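Local atomic coordinates of fatty Acyl-Adenylate Ligase (Escherichia coli, PDB entry 3PBK), a protein that belongs to the AMP-binding (ANL clan) family of enzymes and here holds 5'-O-[(S)-(dodecanoyloxy)(hydroxy)phosphoryl]adenosine. Residues L214-F226 with T242-F254. Numbering follows the deposited sequence.
Sequences LRPGDRCVSWLPF and TQLSVDYLRTQDF
Trp223 and Phe254 lie flat on each other, the phenyl centred over the junction of the two indole rings; the five-membered ring and the phenyl have centroids 3.7 Å apart and planes 10° from parallel. A chi1 of 54° sets CG between the backbone N and carbonyl carbon, and the indole lies between Phe254 and Leu224, whose CD2 sits over the rim of the opposite face; Trp261 meets it edge-to-face. Beside this stack, Thr251 OG1, in the first turn of the next helix, donates a hydrogen bond to Trp223 O (2.9 Å), with Pro225 packed against the same OG1. Upstream, strands 220-222 and 246-248 run as parallel neighbours of the large mixed sheet, joined through helix 229-241 in a beta-alpha-beta crossover. On the face of Cys220, Ser222, Val246 and Tyr248, the edge of Phe226 meets the face of the Tyr248 ring, CZ to CZ 3.6 Å, planes perpendicular, while Tyr248 OH hydrogen-bonds to Phe235 O of the crossover helix. On the face of Val221 and Asp247, the Arg219 chain bends at chi3, and NH1 points between Asp247 OD2 (2.6 Å) and OD1 in a salt bridge, the guanidinium and carboxylate planes 57° apart. Near the turn 215-218, Leu244 sets CD1 against Asp218 CB (3.7 Å) and Leu214.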
loop_
_atom_site.group_PDB
_atom_site.type_symbol
_atom_site.label_atom_id
_atom_site.label_comp_id
_atom_site.label_asym_id
_atom_site.label_seq_id
_atom_site.Cartn_x
_atom_site.Cartn_y
_atom_site.Cartn_z
ATOM N N LEU A 214 1.450 13.006 14.976
ATOM C CA LEU A 214 0.097 13.008 15.505
ATOM C C LEU A 214 0.026 13.852 16.766
ATOM O O LEU A 214 1.049 14.162 17.386
ATOM C CB LEU A 214 -0.352 11.585 15.822
ATOM C CG LEU A 214 -0.561 10.644 14.634
ATOM C CD1 LEU A 214 -0.571 9.185 15.101
ATOM C CD2 LEU A 214 -1.834 11.005 13.868
ATOM N N ARG A 215 -1.193 14.211 17.145
ATOM C CA ARG A 215 -1.427 15.049 18.309
ATOM C C ARG A 215 -2.563 14.477 19.123
ATOM O O ARG A 215 -3.342 13.672 18.624
ATOM C CB ARG A 215 -1.784 16.460 17.862
ATOM C CG ARG A 215 -0.751 17.044 16.941
ATOM C CD ARG A 215 -1.268 18.255 16.234
ATOM N NE ARG A 215 -0.198 18.983 15.563
ATOM C CZ ARG A 215 -0.389 20.137 14.933
ATOM N NH1 ARG A 215 -1.611 20.659 14.898
ATOM N NH2 ARG A 215 0.627 20.761 14.335
ATOM N N PRO A 216 -2.659 14.880 20.392
ATOM C CA PRO A 216 -3.824 14.471 21.179
ATOM C C PRO A 216 -5.089 15.074 20.569
ATOM O O PRO A 216 -5.091 16.256 20.179
ATOM C CB PRO A 216 -3.544 15.077 22.556
ATOM C CG PRO A 216 -2.067 15.268 22.588
ATOM C CD PRO A 216 -1.683 15.629 21.193
ATOM N N GLY A 217 -6.140 14.263 20.466
ATOM C CA GLY A 217 -7.371 14.715 19.849
ATOM C C GLY A 217 -7.488 14.379 18.371
ATOM O O GLY A 217 -8.578 14.505 17.795
ATOM N N ASP A 218 -6.382 13.961 17.750
ATOM C CA ASP A 218 -6.421 13.461 16.372
ATOM C C ASP A 218 -7.306 12.221 16.283
ATOM O O ASP A 218 -7.471 11.477 17.256
ATOM C CB ASP A 218 -5.020 13.125 15.844
ATOM C CG ASP A 218 -4.371 14.286 15.091
ATOM O OD1 ASP A 218 -5.043 15.320 14.886
ATOM O OD2 ASP A 218 -3.184 14.167 14.704
ATOM N N ARG A 219 -7.881 12.007 15.110
ATOM C CA ARG A 219 -8.714 10.840 14.884
ATOM C C ARG A 219 -8.624 10.394 13.434
ATOM O O ARG A 219 -8.882 11.184 12.523
ATOM C CB ARG A 219 -10.156 11.155 15.236
ATOM C CG ARG A 219 -11.149 10.396 14.393
ATOM C CD ARG A 219 -12.544 10.768 14.793
ATOM N NE ARG A 219 -12.949 10.053 15.991
ATOM C CZ ARG A 219 -13.941 9.182 16.000
ATOM N NH1 ARG A 219 -14.604 8.974 14.874
ATOM N NH2 ARG A 219 -14.277 8.541 17.114
ATOM N N CYS A 220 -8.276 9.125 13.235
ATOM C CA CYS A 220 -8.027 8.571 11.903
ATOM C C CYS A 220 -9.254 8.038 11.159
ATOM O O CYS A 220 -10.231 7.592 11.759
ATOM C CB CYS A 220 -6.996 7.459 11.998
ATOM S SG CYS A 220 -5.611 7.902 13.034
ATOM N N VAL A 221 -9.177 8.081 9.834
ATOM C CA VAL A 221 -10.235 7.583 8.968
ATOM C C VAL A 221 -9.578 6.800 7.841
ATOM O O VAL A 221 -8.701 7.324 7.156
ATOM C CB VAL A 221 -11.053 8.752 8.368
ATOM C CG1 VAL A 221 -12.116 8.235 7.406
ATOM C CG2 VAL A 221 -11.681 9.586 9.474
ATOM N N SER A 222 -9.979 5.548 7.650
ATOM C CA SER A 222 -9.405 4.740 6.578
ATOM C C SER A 222 -10.456 3.942 5.828
ATOM O O SER A 222 -11.419 3.458 6.418
ATOM C CB SER A 222 -8.343 3.784 7.122
ATOM O OG SER A 222 -8.075 2.740 6.201
ATOM N N TRP A 223 -10.272 3.815 4.522
ATOM C CA TRP A 223 -11.083 2.900 3.742
ATOM C C TRP A 223 -10.183 1.804 3.163
ATOM O O TRP A 223 -10.649 0.925 2.438
ATOM C CB TRP A 223 -11.862 3.639 2.646
ATOM C CG TRP A 223 -11.011 4.476 1.742
ATOM C CD1 TRP A 223 -10.832 5.825 1.803
ATOM C CD2 TRP A 223 -10.213 4.017 0.643
ATOM N NE1 TRP A 223 -9.970 6.236 0.817
ATOM C CE2 TRP A 223 -9.575 5.144 0.093
ATOM C CE3 TRP A 223 -9.973 2.763 0.078
ATOM C CZ2 TRP A 223 -8.717 5.052 -1.002
ATOM C CZ3 TRP A 223 -9.125 2.677 -1.003
ATOM C CH2 TRP A 223 -8.506 3.809 -1.534
ATOM N N LEU A 224 -8.896 1.850 3.511
ATOM C CA LEU A 224 -7.908 0.903 2.995
ATOM C C LEU A 224 -8.105 -0.509 3.530
ATOM O O LEU A 224 -8.598 -0.699 4.646
ATOM C CB LEU A 224 -6.504 1.372 3.347
ATOM C CG LEU A 224 -6.197 2.814 2.976
ATOM C CD1 LEU A 224 -4.994 3.306 3.743
ATOM C CD2 LEU A 224 -5.975 2.927 1.488
ATOM N N PRO A 225 -7.697 -1.514 2.741
ATOM C CA PRO A 225 -7.857 -2.923 3.123
ATOM C C PRO A 225 -6.822 -3.308 4.162
ATOM O O PRO A 225 -5.699 -2.813 4.094
ATOM C CB PRO A 225 -7.552 -3.678 1.825
ATOM C CG PRO A 225 -7.332 -2.631 0.760
ATOM C CD PRO A 225 -6.996 -1.366 1.457
ATOM N N PHE A 226 -7.175 -4.180 5.099
ATOM C CA PHE A 226 -6.190 -4.643 6.072
ATOM C C PHE A 226 -5.181 -5.572 5.420
ATOM O O PHE A 226 -4.127 -5.846 5.983
ATOM C CB PHE A 226 -6.855 -5.312 7.281
ATOM C CG PHE A 226 -7.616 -4.352 8.165
ATOM C CD1 PHE A 226 -7.243 -3.025 8.253
ATOM C CD2 PHE A 226 -8.690 -4.779 8.916
ATOM C CE1 PHE A 226 -7.936 -2.151 9.057
ATOM C CE2 PHE A 226 -9.375 -3.904 9.724
ATOM C CZ PHE A 226 -8.999 -2.595 9.791
ATOM N N THR A 242 -1.037 4.491 19.607
ATOM C CA THR A 242 -1.132 5.922 19.787
ATOM C C THR A 242 -2.389 6.224 20.600
ATOM O O THR A 242 -2.704 7.375 20.890
ATOM C CB THR A 242 -1.156 6.611 18.403
ATOM O OG1 THR A 242 0.132 6.470 17.773
ATOM C CG2 THR A 242 -1.474 8.070 18.535
ATOM N N GLN A 243 -3.084 5.162 20.989
ATOM C CA GLN A 243 -4.317 5.267 21.752
ATOM C C GLN A 243 -5.287 6.250 21.133
ATOM O O GLN A 243 -6.013 6.937 21.851
ATOM C CB GLN A 243 -4.041 5.674 23.190
ATOM C CG GLN A 243 -2.808 5.055 23.761
ATOM C CD GLN A 243 -1.674 6.037 23.801
ATOM O OE1 GLN A 243 -0.529 5.703 23.495
ATOM N NE2 GLN A 243 -1.988 7.275 24.167
ATOM N N LEU A 244 -5.289 6.298 19.800
ATOM C CA LEU A 244 -6.163 7.163 18.998
ATOM C C LEU A 244 -7.290 6.380 18.332
ATOM O O LEU A 244 -7.082 5.279 17.843
ATOM C CB LEU A 244 -5.354 7.854 17.898
ATOM C CG LEU A 244 -4.413 8.991 18.286
ATOM C CD1 LEU A 244 -4.026 9.788 17.058
ATOM C CD2 LEU A 244 -5.057 9.894 19.317
ATOM N N SER A 245 -8.481 6.954 18.279
ATOM C CA SER A 245 -9.592 6.259 17.644
ATOM C C SER A 245 -9.463 6.254 16.119
ATOM O O SER A 245 -8.723 7.050 15.544
ATOM C CB SER A 245 -10.916 6.883 18.074
ATOM O OG SER A 245 -11.145 6.679 19.459
ATOM N N VAL A 246 -10.185 5.354 15.462
ATOM C CA VAL A 246 -10.194 5.311 14.007
ATOM C C VAL A 246 -11.553 4.850 13.487
ATOM O O VAL A 246 -12.244 4.080 14.148
ATOM C CB VAL A 246 -9.091 4.383 13.476
ATOM C CG1 VAL A 246 -9.413 2.944 13.796
ATOM C CG2 VAL A 246 -8.911 4.568 11.984
ATOM N N ASP A 247 -11.938 5.337 12.308
ATOM C CA ASP A 247 -13.181 4.924 11.653
ATOM C C ASP A 247 -12.891 4.282 10.308
ATOM O O ASP A 247 -12.180 4.860 9.487
ATOM C CB ASP A 247 -14.077 6.130 11.404
ATOM C CG ASP A 247 -14.137 7.056 12.580
ATOM O OD1 ASP A 247 -14.004 6.568 13.717
ATOM O OD2 ASP A 247 -14.315 8.274 12.369
ATOM N N TYR A 248 -13.465 3.110 10.066
ATOM C CA TYR A 248 -13.231 2.405 8.812
ATOM C C TYR A 248 -14.419 2.396 7.881
ATOM O O TYR A 248 -15.563 2.322 8.323
ATOM C CB TYR A 248 -12.883 0.954 9.081
ATOM C CG TYR A 248 -11.716 0.773 9.990
ATOM C CD1 TYR A 248 -11.879 0.224 11.250
ATOM C CD2 TYR A 248 -10.451 1.145 9.591
ATOM C CE1 TYR A 248 -10.805 0.055 12.093
ATOM C CE2 TYR A 248 -9.373 0.978 10.419
ATOM C CZ TYR A 248 -9.549 0.432 11.671
ATOM O OH TYR A 248 -8.463 0.265 12.503
ATOM N N LEU A 249 -14.131 2.456 6.584
ATOM C CA LEU A 249 -15.067 2.023 5.554
ATOM C C LEU A 249 -14.542 0.716 4.966
ATOM O O LEU A 249 -13.354 0.387 5.097
ATOM C CB LEU A 249 -15.199 3.074 4.453
ATOM C CG LEU A 249 -16.062 4.308 4.746
ATOM C CD1 LEU A 249 -16.017 5.295 3.594
ATOM C CD2 LEU A 249 -17.492 3.908 5.026
ATOM N N ARG A 250 -15.416 -0.052 4.334
ATOM C CA ARG A 250 -14.934 -1.218 3.610
ATOM C C ARG A 250 -14.343 -0.724 2.299
ATOM O O ARG A 250 -14.776 0.296 1.762
ATOM C CB ARG A 250 -16.056 -2.229 3.384
ATOM C CG ARG A 250 -16.611 -2.812 4.673
ATOM C CD ARG A 250 -17.533 -3.985 4.400
ATOM N NE ARG A 250 -18.944 -3.611 4.377
ATOM C CZ ARG A 250 -19.650 -3.267 5.456
ATOM N NH1 ARG A 250 -19.061 -3.222 6.647
ATOM N NH2 ARG A 250 -20.941 -2.950 5.341
ATOM N N THR A 251 -13.332 -1.416 1.796
ATOM C CA THR A 251 -12.638 -0.924 0.618
ATOM C C THR A 251 -13.561 -0.909 -0.582
ATOM O O THR A 251 -13.533 0.022 -1.378
ATOM C CB THR A 251 -11.413 -1.765 0.293
ATOM O OG1 THR A 251 -10.522 -1.750 1.412
ATOM C CG2 THR A 251 -10.704 -1.192 -0.910
ATOM N N GLN A 252 -14.382 -1.946 -0.705
ATOM C CA GLN A 252 -15.331 -2.056 -1.812
ATOM C C GLN A 252 -16.401 -0.964 -1.752
ATOM O O GLN A 252 -16.799 -0.422 -2.783
ATOM C CB GLN A 252 -15.961 -3.456 -1.870
ATOM C CG GLN A 252 -16.331 -4.051 -0.499
ATOM C CD GLN A 252 -15.166 -4.781 0.232
ATOM O OE1 GLN A 252 -14.015 -4.303 0.279
ATOM N NE2 GLN A 252 -15.488 -5.941 0.824
ATOM N N ASP A 253 -16.847 -0.630 -0.544
ATOM C CA ASP A 253 -17.852 0.413 -0.358
ATOM C C ASP A 253 -17.351 1.779 -0.802
ATOM O O ASP A 253 -18.096 2.556 -1.395
ATOM C CB ASP A 253 -18.300 0.484 1.097
ATOM C CG ASP A 253 -19.147 -0.697 1.507
ATOM O OD1 ASP A 253 -19.775 -1.322 0.621
ATOM O OD2 ASP A 253 -19.188 -0.990 2.721
ATOM N N PHE A 254 -16.095 2.080 -0.499
ATOM C CA PHE A 254 -15.482 3.297 -1.009
ATOM C C PHE A 254 -15.421 3.265 -2.535
ATOM O O PHE A 254 -15.815 4.222 -3.197
ATOM C CB PHE A 254 -14.080 3.500 -0.429
ATOM C CG PHE A 254 -13.223 4.441 -1.230
ATOM C CD1 PHE A 254 -13.345 5.813 -1.074
ATOM C CD2 PHE A 254 -12.300 3.953 -2.142
ATOM C CE1 PHE A 254 -12.563 6.688 -1.815
ATOM C CE2 PHE A 254 -11.511 4.818 -2.887
ATOM C CZ PHE A 254 -11.639 6.191 -2.721
#